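Local atomic coordinates of beta-Lactamase/D-Alanine Carboxypeptidase (Pseudomonas syringae pv. tomato, PDB entry 5EVI), a protein that probably hydrolyses the amide bond of beta-lactam antibiotics to give substituted beta-amino acids. Residues G85-M97 and T103-T115. Numbering follows the deposited sequence.
Sequences GRLSLTQSIDTYM and TRLGKIPVFHLGT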
# COMPACT_ATOMS: atom_id res chain seq x y z
N GLY D 85 -19.95 4.24 -10.59
CA GLY D 85 -21.24 3.61 -10.31
C GLY D 85 -21.27 2.09 -10.39
O GLY D 85 -22.35 1.51 -10.49
N ARG D 86 -20.10 1.45 -10.33
CA ARG D 86 -19.99 -0.00 -10.52
C ARG D 86 -19.92 -0.79 -9.20
O ARG D 86 -20.12 -2.01 -9.21
CB ARG D 86 -18.75 -0.35 -11.36
CG ARG D 86 -18.52 0.52 -12.60
CD ARG D 86 -19.70 0.53 -13.56
NE ARG D 86 -19.95 -0.78 -14.17
CZ ARG D 86 -19.25 -1.32 -15.17
NH1 ARG D 86 -19.59 -2.52 -15.64
NH2 ARG D 86 -18.21 -0.68 -15.73
N LEU D 87 -19.65 -0.12 -8.08
CA LEU D 87 -19.36 -0.80 -6.82
C LEU D 87 -19.65 0.10 -5.60
O LEU D 87 -18.79 0.85 -5.16
CB LEU D 87 -17.88 -1.25 -6.82
CG LEU D 87 -17.41 -2.47 -6.01
CD1 LEU D 87 -15.91 -2.35 -5.76
CD2 LEU D 87 -18.14 -2.66 -4.70
N SER D 88 -20.87 0.01 -5.07
CA SER D 88 -21.21 0.71 -3.82
C SER D 88 -20.63 -0.09 -2.64
O SER D 88 -21.13 -1.17 -2.31
CB SER D 88 -22.72 0.89 -3.66
OG SER D 88 -23.03 1.76 -2.59
N LEU D 89 -19.57 0.45 -2.03
CA LEU D 89 -18.84 -0.24 -0.95
C LEU D 89 -19.68 -0.52 0.31
O LEU D 89 -19.38 -1.45 1.06
CB LEU D 89 -17.57 0.54 -0.57
CG LEU D 89 -16.46 0.64 -1.63
CD1 LEU D 89 -15.39 1.64 -1.21
CD2 LEU D 89 -15.82 -0.71 -1.91
N THR D 90 -20.74 0.28 0.53
CA THR D 90 -21.65 0.06 1.66
C THR D 90 -22.60 -1.14 1.48
O THR D 90 -23.15 -1.63 2.47
CB THR D 90 -22.48 1.32 1.98
OG1 THR D 90 -23.25 1.71 0.84
CG2 THR D 90 -21.58 2.46 2.39
N GLN D 91 -22.81 -1.60 0.24
CA GLN D 91 -23.60 -2.81 -0.01
C GLN D 91 -22.82 -4.05 0.41
O GLN D 91 -21.59 -4.05 0.44
CB GLN D 91 -23.98 -2.93 -1.49
CG GLN D 91 -24.89 -1.83 -2.02
CD GLN D 91 -26.29 -1.94 -1.47
OE1 GLN D 91 -26.69 -1.16 -0.61
NE2 GLN D 91 -27.05 -2.92 -1.96
N SER D 92 -23.55 -5.12 0.73
CA SER D 92 -22.92 -6.34 1.23
C SER D 92 -22.13 -7.06 0.13
O SER D 92 -22.40 -6.89 -1.05
CB SER D 92 -23.97 -7.27 1.87
OG SER D 92 -24.89 -7.75 0.92
N ILE D 93 -21.13 -7.85 0.54
CA ILE D 93 -20.24 -8.59 -0.38
C ILE D 93 -21.02 -9.46 -1.38
O ILE D 93 -20.64 -9.54 -2.56
CB ILE D 93 -19.20 -9.42 0.40
CG1 ILE D 93 -18.14 -8.49 1.01
CG2 ILE D 93 -18.51 -10.48 -0.48
CD1 ILE D 93 -17.41 -9.05 2.22
N ASP D 94 -22.10 -10.08 -0.91
CA ASP D 94 -22.99 -10.88 -1.77
C ASP D 94 -23.68 -10.12 -2.90
O ASP D 94 -24.08 -10.73 -3.89
CB ASP D 94 -24.02 -11.67 -0.93
CG ASP D 94 -25.02 -10.79 -0.19
OD1 ASP D 94 -25.52 -9.79 -0.75
OD2 ASP D 94 -25.32 -11.12 0.98
N THR D 95 -23.82 -8.80 -2.76
CA THR D 95 -24.30 -7.94 -3.85
C THR D 95 -23.39 -7.96 -5.09
O THR D 95 -23.86 -7.71 -6.21
CB THR D 95 -24.46 -6.47 -3.40
OG1 THR D 95 -25.24 -6.42 -2.20
CG2 THR D 95 -25.12 -5.60 -4.48
N TYR D 96 -22.09 -8.22 -4.89
CA TYR D 96 -21.12 -8.28 -5.99
C TYR D 96 -20.37 -9.60 -6.15
O TYR D 96 -19.64 -9.77 -7.13
CB TYR D 96 -20.09 -7.15 -5.84
CG TYR D 96 -20.71 -5.84 -5.49
CD1 TYR D 96 -21.32 -5.05 -6.46
CD2 TYR D 96 -20.71 -5.38 -4.17
CE1 TYR D 96 -21.90 -3.84 -6.13
CE2 TYR D 96 -21.28 -4.18 -3.83
CZ TYR D 96 -21.88 -3.41 -4.82
OH TYR D 96 -22.44 -2.22 -4.47
N MSE D 97 -20.50 -10.52 -5.18
CA MSE D 97 -19.91 -11.86 -5.27
C MSE D 97 -21.07 -12.80 -5.18
O MSE D 97 -21.52 -13.12 -4.08
CB MSE D 97 -18.90 -12.15 -4.15
CG MSE D 97 -17.47 -11.79 -4.53
SE MSE D 97 -16.78 -12.87 -6.04
CE MSE D 97 -16.70 -14.61 -5.14
N THR D 103 -24.15 -16.57 2.97
CA THR D 103 -23.01 -16.89 3.84
C THR D 103 -22.85 -15.81 4.91
O THR D 103 -23.48 -14.75 4.83
CB THR D 103 -21.70 -16.98 3.03
OG1 THR D 103 -21.46 -15.75 2.34
CG2 THR D 103 -21.75 -18.13 2.04
N ARG D 104 -22.01 -16.09 5.89
CA ARG D 104 -21.71 -15.12 6.96
C ARG D 104 -20.93 -13.94 6.39
O ARG D 104 -21.24 -12.78 6.69
CB ARG D 104 -20.94 -15.79 8.09
CG ARG D 104 -21.72 -16.88 8.82
CD ARG D 104 -20.84 -17.75 9.70
NE ARG D 104 -21.40 -19.08 9.89
CZ ARG D 104 -21.36 -20.08 9.00
NH1 ARG D 104 -20.79 -19.93 7.81
NH2 ARG D 104 -21.91 -21.25 9.31
N LEU D 105 -19.92 -14.24 5.56
CA LEU D 105 -19.14 -13.20 4.86
C LEU D 105 -19.98 -12.42 3.86
O LEU D 105 -19.75 -11.22 3.66
CB LEU D 105 -17.93 -13.82 4.15
CG LEU D 105 -16.88 -12.88 3.56
CD1 LEU D 105 -16.19 -12.06 4.64
CD2 LEU D 105 -15.85 -13.67 2.77
N GLY D 106 -20.94 -13.10 3.23
CA GLY D 106 -21.84 -12.50 2.25
C GLY D 106 -22.58 -11.25 2.68
O GLY D 106 -22.64 -10.28 1.92
N LYS D 107 -23.14 -11.25 3.90
CA LYS D 107 -23.97 -10.13 4.39
C LYS D 107 -23.21 -8.94 5.03
O LYS D 107 -23.84 -7.97 5.45
CB LYS D 107 -25.08 -10.64 5.35
CG LYS D 107 -24.63 -11.07 6.75
CD LYS D 107 -25.84 -11.31 7.67
CE LYS D 107 -25.44 -11.39 9.13
NZ LYS D 107 -26.61 -11.48 10.06
N ILE D 108 -21.88 -9.03 5.09
CA ILE D 108 -21.04 -7.95 5.64
C ILE D 108 -20.78 -6.92 4.53
O ILE D 108 -20.49 -7.32 3.40
CB ILE D 108 -19.68 -8.49 6.15
CG1 ILE D 108 -19.90 -9.53 7.26
CG2 ILE D 108 -18.78 -7.36 6.68
CD1 ILE D 108 -18.71 -10.43 7.51
N PRO D 109 -20.86 -5.60 4.86
CA PRO D 109 -20.52 -4.58 3.84
C PRO D 109 -19.10 -4.72 3.25
O PRO D 109 -18.18 -5.16 3.94
CB PRO D 109 -20.68 -3.26 4.60
CG PRO D 109 -21.67 -3.56 5.68
CD PRO D 109 -21.43 -4.99 6.07
N VAL D 110 -18.94 -4.34 1.98
CA VAL D 110 -17.69 -4.53 1.22
C VAL D 110 -16.52 -3.71 1.79
O VAL D 110 -15.38 -4.18 1.76
CB VAL D 110 -17.88 -4.21 -0.29
CG1 VAL D 110 -16.57 -4.23 -1.08
CG2 VAL D 110 -18.86 -5.19 -0.94
N PHE D 111 -16.81 -2.51 2.30
CA PHE D 111 -15.74 -1.59 2.75
C PHE D 111 -14.84 -2.21 3.81
O PHE D 111 -13.63 -1.95 3.82
CB PHE D 111 -16.31 -0.24 3.21
CG PHE D 111 -17.01 -0.26 4.55
CD1 PHE D 111 -16.30 -0.01 5.73
CD2 PHE D 111 -18.38 -0.44 4.63
CE1 PHE D 111 -16.95 0.01 6.96
CE2 PHE D 111 -19.04 -0.42 5.86
CZ PHE D 111 -18.32 -0.19 7.02
N HIS D 112 -15.41 -3.04 4.67
CA HIS D 112 -14.65 -3.75 5.70
C HIS D 112 -13.44 -4.56 5.21
O HIS D 112 -12.58 -4.92 6.02
CB HIS D 112 -15.56 -4.73 6.45
CG HIS D 112 -16.55 -4.07 7.35
ND1 HIS D 112 -16.19 -3.41 8.50
CD2 HIS D 112 -17.90 -3.97 7.25
CE1 HIS D 112 -17.28 -2.94 9.09
NE2 HIS D 112 -18.32 -3.26 8.34
N LEU D 113 -13.42 -4.92 3.92
CA LEU D 113 -12.31 -5.67 3.34
C LEU D 113 -11.09 -4.80 3.05
O LEU D 113 -10.00 -5.33 2.87
CB LEU D 113 -12.74 -6.31 2.02
CG LEU D 113 -13.90 -7.31 1.99
CD1 LEU D 113 -14.37 -7.50 0.56
CD2 LEU D 113 -13.48 -8.64 2.59
N GLY D 114 -11.31 -3.50 2.86
CA GLY D 114 -10.23 -2.53 2.77
C GLY D 114 -9.79 -1.93 4.09
O GLY D 114 -8.74 -1.28 4.15
N THR D 115 -10.58 -2.10 5.14
CA THR D 115 -10.22 -1.59 6.46
C THR D 115 -9.78 -2.67 7.48
O THR D 115 -9.47 -2.35 8.62
CB THR D 115 -11.40 -0.80 7.02
OG1 THR D 115 -12.50 -1.69 7.19
CG2 THR D 115 -11.79 0.31 6.09
O HOH W 1 -25.14 -13.52 2.90
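A single antiparallel beta bridge, with Ser92 beside Pro109, joins the loop that follows helix 70-83 to the lead-in of the short helix 112-115. Ile93 N donates to Ile108 O at 3.0 Å and Val110 N to Gln91 O at 3.1 Å. Two further backbone bonds flank the bridge without extending it as a strand pair: Phe111 N reaches Leu89 O in a more bent bond (138°), and Asp94 N meets Gly106 O at 2.9 Å, in the carbonyl plane and on a lone pair. Ser92 OG, turned between its backbone N and carbonyl carbon (chi1 66°), donates to Asp94 OD1 from above the carboxylate plane. The other oxygen, Asp94 OD2, accepts a hydrogen bond from a water that also donates to Thr103 O. In this helical domain of the serine beta-lactamase fold, Val110 packs with its two methyls divided: CG1 meets Leu89 CD2 at 3.7 Å, whereas CG2 lies against Ile93 and at the edge of the Tyr96 ring, 3.7 Å from Tyr96 CD2. The Tyr96 hydroxyl is tied to Ser88 O, on the opposite face of that carbonyl from Gln91 N, and Leu87 CD2 sits over the rim of one face of the Tyr96 ring. Ile93 CD1 ends between Leu105 and Leu113, 3.8 Å from Leu113 CD1. Beyond the pair, Leu87 and Leu89 rest on helix 70-83, and the Phe111 ring meets that of Tyr263, their planes about 15° apart.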